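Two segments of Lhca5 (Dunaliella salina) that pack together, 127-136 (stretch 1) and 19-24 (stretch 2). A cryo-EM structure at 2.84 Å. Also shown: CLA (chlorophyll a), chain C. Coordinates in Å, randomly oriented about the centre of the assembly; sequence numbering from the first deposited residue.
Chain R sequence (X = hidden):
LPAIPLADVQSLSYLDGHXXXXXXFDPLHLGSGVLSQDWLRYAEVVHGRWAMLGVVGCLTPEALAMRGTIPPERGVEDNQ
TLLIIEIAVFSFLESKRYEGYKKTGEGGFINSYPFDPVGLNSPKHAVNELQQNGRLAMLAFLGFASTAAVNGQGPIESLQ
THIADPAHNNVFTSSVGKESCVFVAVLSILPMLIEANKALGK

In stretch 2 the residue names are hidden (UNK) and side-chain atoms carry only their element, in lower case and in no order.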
# COMPACT_ATOMS: atom_id res chain seq x y z
N VAL R 127 12.76 22.66 75.75
CA VAL R 127 12.37 21.87 74.57
C VAL R 127 12.83 22.58 73.33
O VAL R 127 13.38 21.98 72.40
CB VAL R 127 10.85 21.58 74.51
CG1 VAL R 127 10.55 20.67 73.34
CG2 VAL R 127 10.30 20.92 75.78
N ASN R 128 12.65 23.89 73.33
CA ASN R 128 13.04 24.73 72.21
C ASN R 128 14.55 24.82 72.07
O ASN R 128 15.08 24.75 70.95
CB ASN R 128 12.43 26.10 72.43
CG ASN R 128 12.52 26.97 71.22
OD1 ASN R 128 12.96 26.55 70.15
ND2 ASN R 128 12.08 28.20 71.38
N GLU R 129 15.26 25.00 73.18
CA GLU R 129 16.71 25.11 73.15
C GLU R 129 17.35 23.80 72.68
O GLU R 129 18.41 23.85 72.04
CB GLU R 129 17.21 25.60 74.52
CG GLU R 129 16.94 27.07 74.87
CD GLU R 129 17.10 27.38 76.36
OE1 GLU R 129 16.83 28.53 76.77
OE2 GLU R 129 17.49 26.47 77.11
N LEU R 130 16.68 22.66 72.92
CA LEU R 130 17.15 21.37 72.40
C LEU R 130 17.15 21.38 70.88
O LEU R 130 18.13 20.97 70.25
CB LEU R 130 16.25 20.22 72.89
CG LEU R 130 16.23 18.82 72.25
CD1 LEU R 130 17.60 18.19 72.10
CD2 LEU R 130 15.39 17.91 73.10
N GLN R 131 16.07 21.87 70.30
CA GLN R 131 15.92 21.94 68.86
C GLN R 131 16.93 22.87 68.21
O GLN R 131 17.61 22.45 67.28
CB GLN R 131 14.53 22.40 68.48
CG GLN R 131 14.28 22.29 67.01
CD GLN R 131 12.85 22.51 66.68
OE1 GLN R 131 12.06 22.87 67.54
NE2 GLN R 131 12.48 22.28 65.43
N GLN R 132 17.00 24.12 68.69
CA GLN R 132 17.92 25.10 68.11
C GLN R 132 19.38 24.64 68.22
O GLN R 132 20.15 24.78 67.26
CB GLN R 132 17.70 26.47 68.73
CG GLN R 132 16.45 27.20 68.21
CD GLN R 132 16.43 28.70 68.53
OE1 GLN R 132 17.32 29.45 68.15
NE2 GLN R 132 15.40 29.12 69.26
N ASN R 133 19.76 24.04 69.35
CA ASN R 133 21.13 23.55 69.47
C ASN R 133 21.36 22.33 68.59
O ASN R 133 22.46 22.14 68.06
CB ASN R 133 21.47 23.27 70.93
CG ASN R 133 21.66 24.53 71.73
OD1 ASN R 133 22.73 25.14 71.70
ND2 ASN R 133 20.62 24.94 72.44
N GLY R 134 20.32 21.51 68.40
CA GLY R 134 20.46 20.34 67.54
C GLY R 134 20.59 20.74 66.08
O GLY R 134 21.37 20.14 65.34
N ARG R 135 19.83 21.75 65.66
CA ARG R 135 19.90 22.26 64.29
C ARG R 135 21.28 22.81 64.01
O ARG R 135 21.89 22.55 62.96
CB ARG R 135 18.84 23.35 64.08
CG ARG R 135 17.40 22.87 63.93
CD ARG R 135 16.43 24.02 64.13
NE ARG R 135 15.10 23.73 63.60
CZ ARG R 135 14.07 24.56 63.67
NH1 ARG R 135 14.21 25.74 64.26
NH2 ARG R 135 12.90 24.22 63.15
N LEU R 136 21.81 23.55 64.99
CA LEU R 136 23.15 24.12 64.88
C LEU R 136 24.22 23.04 64.76
O LEU R 136 25.11 23.13 63.91
CB LEU R 136 23.42 25.01 66.09
CG LEU R 136 24.78 25.68 66.08
CD1 LEU R 136 24.92 26.52 64.84
CD2 LEU R 136 24.92 26.53 67.31
N UNK R 19 4.15 24.19 66.30
CA UNK R 19 5.40 23.55 66.65
C UNK R 19 6.34 24.60 67.25
O UNK R 19 6.32 25.76 66.84
c UNK R 19 5.19 21.75 64.84
c UNK R 19 4.84 20.76 65.91
c UNK R 19 6.02 22.91 65.42
c UNK R 19 5.97 21.03 63.82
N UNK R 20 7.13 24.22 68.26
CA UNK R 20 8.00 25.22 68.91
C UNK R 20 9.12 25.76 68.04
O UNK R 20 9.53 26.91 68.25
c UNK R 20 8.40 23.04 69.81
c UNK R 20 7.21 22.91 68.92
c UNK R 20 8.57 24.46 70.12
N UNK R 21 9.61 25.00 67.06
CA UNK R 21 10.67 25.52 66.23
C UNK R 21 10.25 25.83 64.81
O UNK R 21 10.93 25.43 63.87
N UNK R 22 9.15 26.55 64.66
CA UNK R 22 8.63 26.92 63.35
C UNK R 22 9.24 28.23 62.90
O UNK R 22 8.80 29.29 63.33
c UNK R 22 7.10 27.08 63.40
c UNK R 22 6.46 27.15 62.00
o UNK R 22 7.10 27.53 61.02
o UNK R 22 5.29 26.76 61.86
N UNK R 23 10.31 28.14 62.11
CA UNK R 23 11.00 29.36 61.62
C UNK R 23 10.25 29.88 60.39
O UNK R 23 10.62 30.96 59.90
c UNK R 23 13.35 28.96 62.49
s UNK R 23 13.35 30.47 63.49
c UNK R 23 12.46 29.08 61.27
c UNK R 23 14.33 29.93 64.89
N UNK R 24 9.24 29.15 59.93
CA UNK R 24 8.44 29.53 58.74
C UNK R 24 9.07 29.03 57.45
O UNK R 24 8.49 29.30 56.38
MG CLA C . 18.04 17.23 75.49
CHA CLA C . 15.26 15.93 76.97
CHB CLA C . 17.01 20.40 76.33
CHC CLA C . 20.72 18.39 74.11
CHD CLA C . 19.08 13.98 74.76
NA CLA C . 16.34 18.11 76.54
C1A CLA C . 15.36 17.40 77.04
C2A CLA C . 14.34 18.24 77.68
C3A CLA C . 14.78 19.63 77.40
C4A CLA C . 16.10 19.41 76.71
CMA CLA C . 13.38 19.65 76.98
CAA CLA C . 14.31 18.21 79.21
CBA CLA C . 15.64 17.81 79.77
CGA CLA C . 16.70 18.88 79.95
O1A CLA C . 16.42 19.92 80.52
O2A CLA C . 17.87 18.66 79.39
NB CLA C . 18.76 19.09 75.24
C1B CLA C . 18.23 20.25 75.67
C2B CLA C . 19.09 21.31 75.34
C3B CLA C . 20.16 20.77 74.68
C4B CLA C . 19.91 19.35 74.65
CMB CLA C . 18.70 22.68 75.71
CAB CLA C . 21.39 21.35 74.08
CBB CLA C . 21.98 22.66 74.49
NC CLA C . 19.67 16.33 74.56
C1C CLA C . 20.70 16.99 74.12
C2C CLA C . 21.77 16.10 73.64
C3C CLA C . 21.29 14.85 73.84
C4C CLA C . 19.96 15.00 74.40
CMC CLA C . 23.11 16.46 73.11
CAC CLA C . 22.03 13.57 73.52
CBC CLA C . 22.48 12.88 74.78
ND CLA C . 17.42 15.39 75.73
C1D CLA C . 17.88 14.15 75.46
C2D CLA C . 16.99 13.12 75.97
C3D CLA C . 15.98 13.85 76.55
C4D CLA C . 16.25 15.18 76.40
CMD CLA C . 16.95 11.63 76.00
CAD CLA C . 14.74 13.67 77.28
OBD CLA C . 14.60 12.79 78.09
CBD CLA C . 14.17 15.03 77.50
CGD CLA C . 12.86 15.17 76.79
O1D CLA C . 11.95 14.41 77.06
O2D CLA C . 12.63 16.12 75.88
CED CLA C . 11.35 16.76 75.98

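Residues 127-136 form one run of a longer helix, and the irregular segment 19-24 lies across the side of it bearing Asn128, Gln131 and Arg135.

Position 19 carries four side-chain carbons, forked at the second, with no heteroatom, and they touch nothing on stretch 1. That branching identifies Leu19, which takes no part in the contact.

At position 20 three carbons close a ring onto the backbone N, which only proline does, and a ring carbon lies 4.3 Å from Gln131 OE1. This is Pro20, and the carbon is its CG. The CA-to-CB bond points toward the helix. The nearest CA atoms across the contact are those of Pro20 and Asn128, 6.0 Å apart, while Asn128 OD1 sits 3.9 Å from Pro20 O. The ring restricts phi, here to -67°, which limits the chain's freedom where it passes the helix.

Position 21 has no side-chain atoms, and its CA is 3.3 Å from Gln131 OE1. This is Gly21. A CB at this position would point toward the helix and fall 2.1 Å from Gln131 OE1, a clash, and 3.3 Å from Arg135 NH2, so the absence of a side chain is what lets the backbone come so near.

Position 22 has two carbons, the second carrying two oxygens, and none touches stretch 1: a short carboxylate, Asp22. Its CA-to-CB bond points away from the helix. OD1 instead accepts a hydrogen bond from the backbone N of residue 24 at 2.9 Å, a local bond within the loop.

Position 23 shows an unbranched chain of two carbons, a sulfur and a final carbon. The second carbon lies 3.8 Å from Arg135 NH1, and the terminal carbon 4.4 Å from Gln132 CD. This is Met23, whose CA-to-CB bond points toward the helix. An unbranched, flexible chain can fit alongside the ends of Arg135 and Gln132, making van der Waals contact.

Position 24 again lacks side-chain atoms and touches nothing on the helix. It is Gly24, whose positive phi of 87° by itself favours glycine.

The contact is small, burying 300 Å² in all, and rests on one directed bond. Arg135 reaches out in an extended conformation beyond chi1, and its NH2 donates a very short hydrogen bond of 2.4 Å to Gly21 O, which lies at the edge of the guanidinium, near its plane. Because the acceptor is a backbone carbonyl, the bond ties the loop backbone directly to the helix, independently of any loop side chain. Gly21 gives the close approach, while Pro20 neighbours Gln131 and Met23 meets Arg135 and Gln132.

Stretch 2 (19-24) LPGDMG
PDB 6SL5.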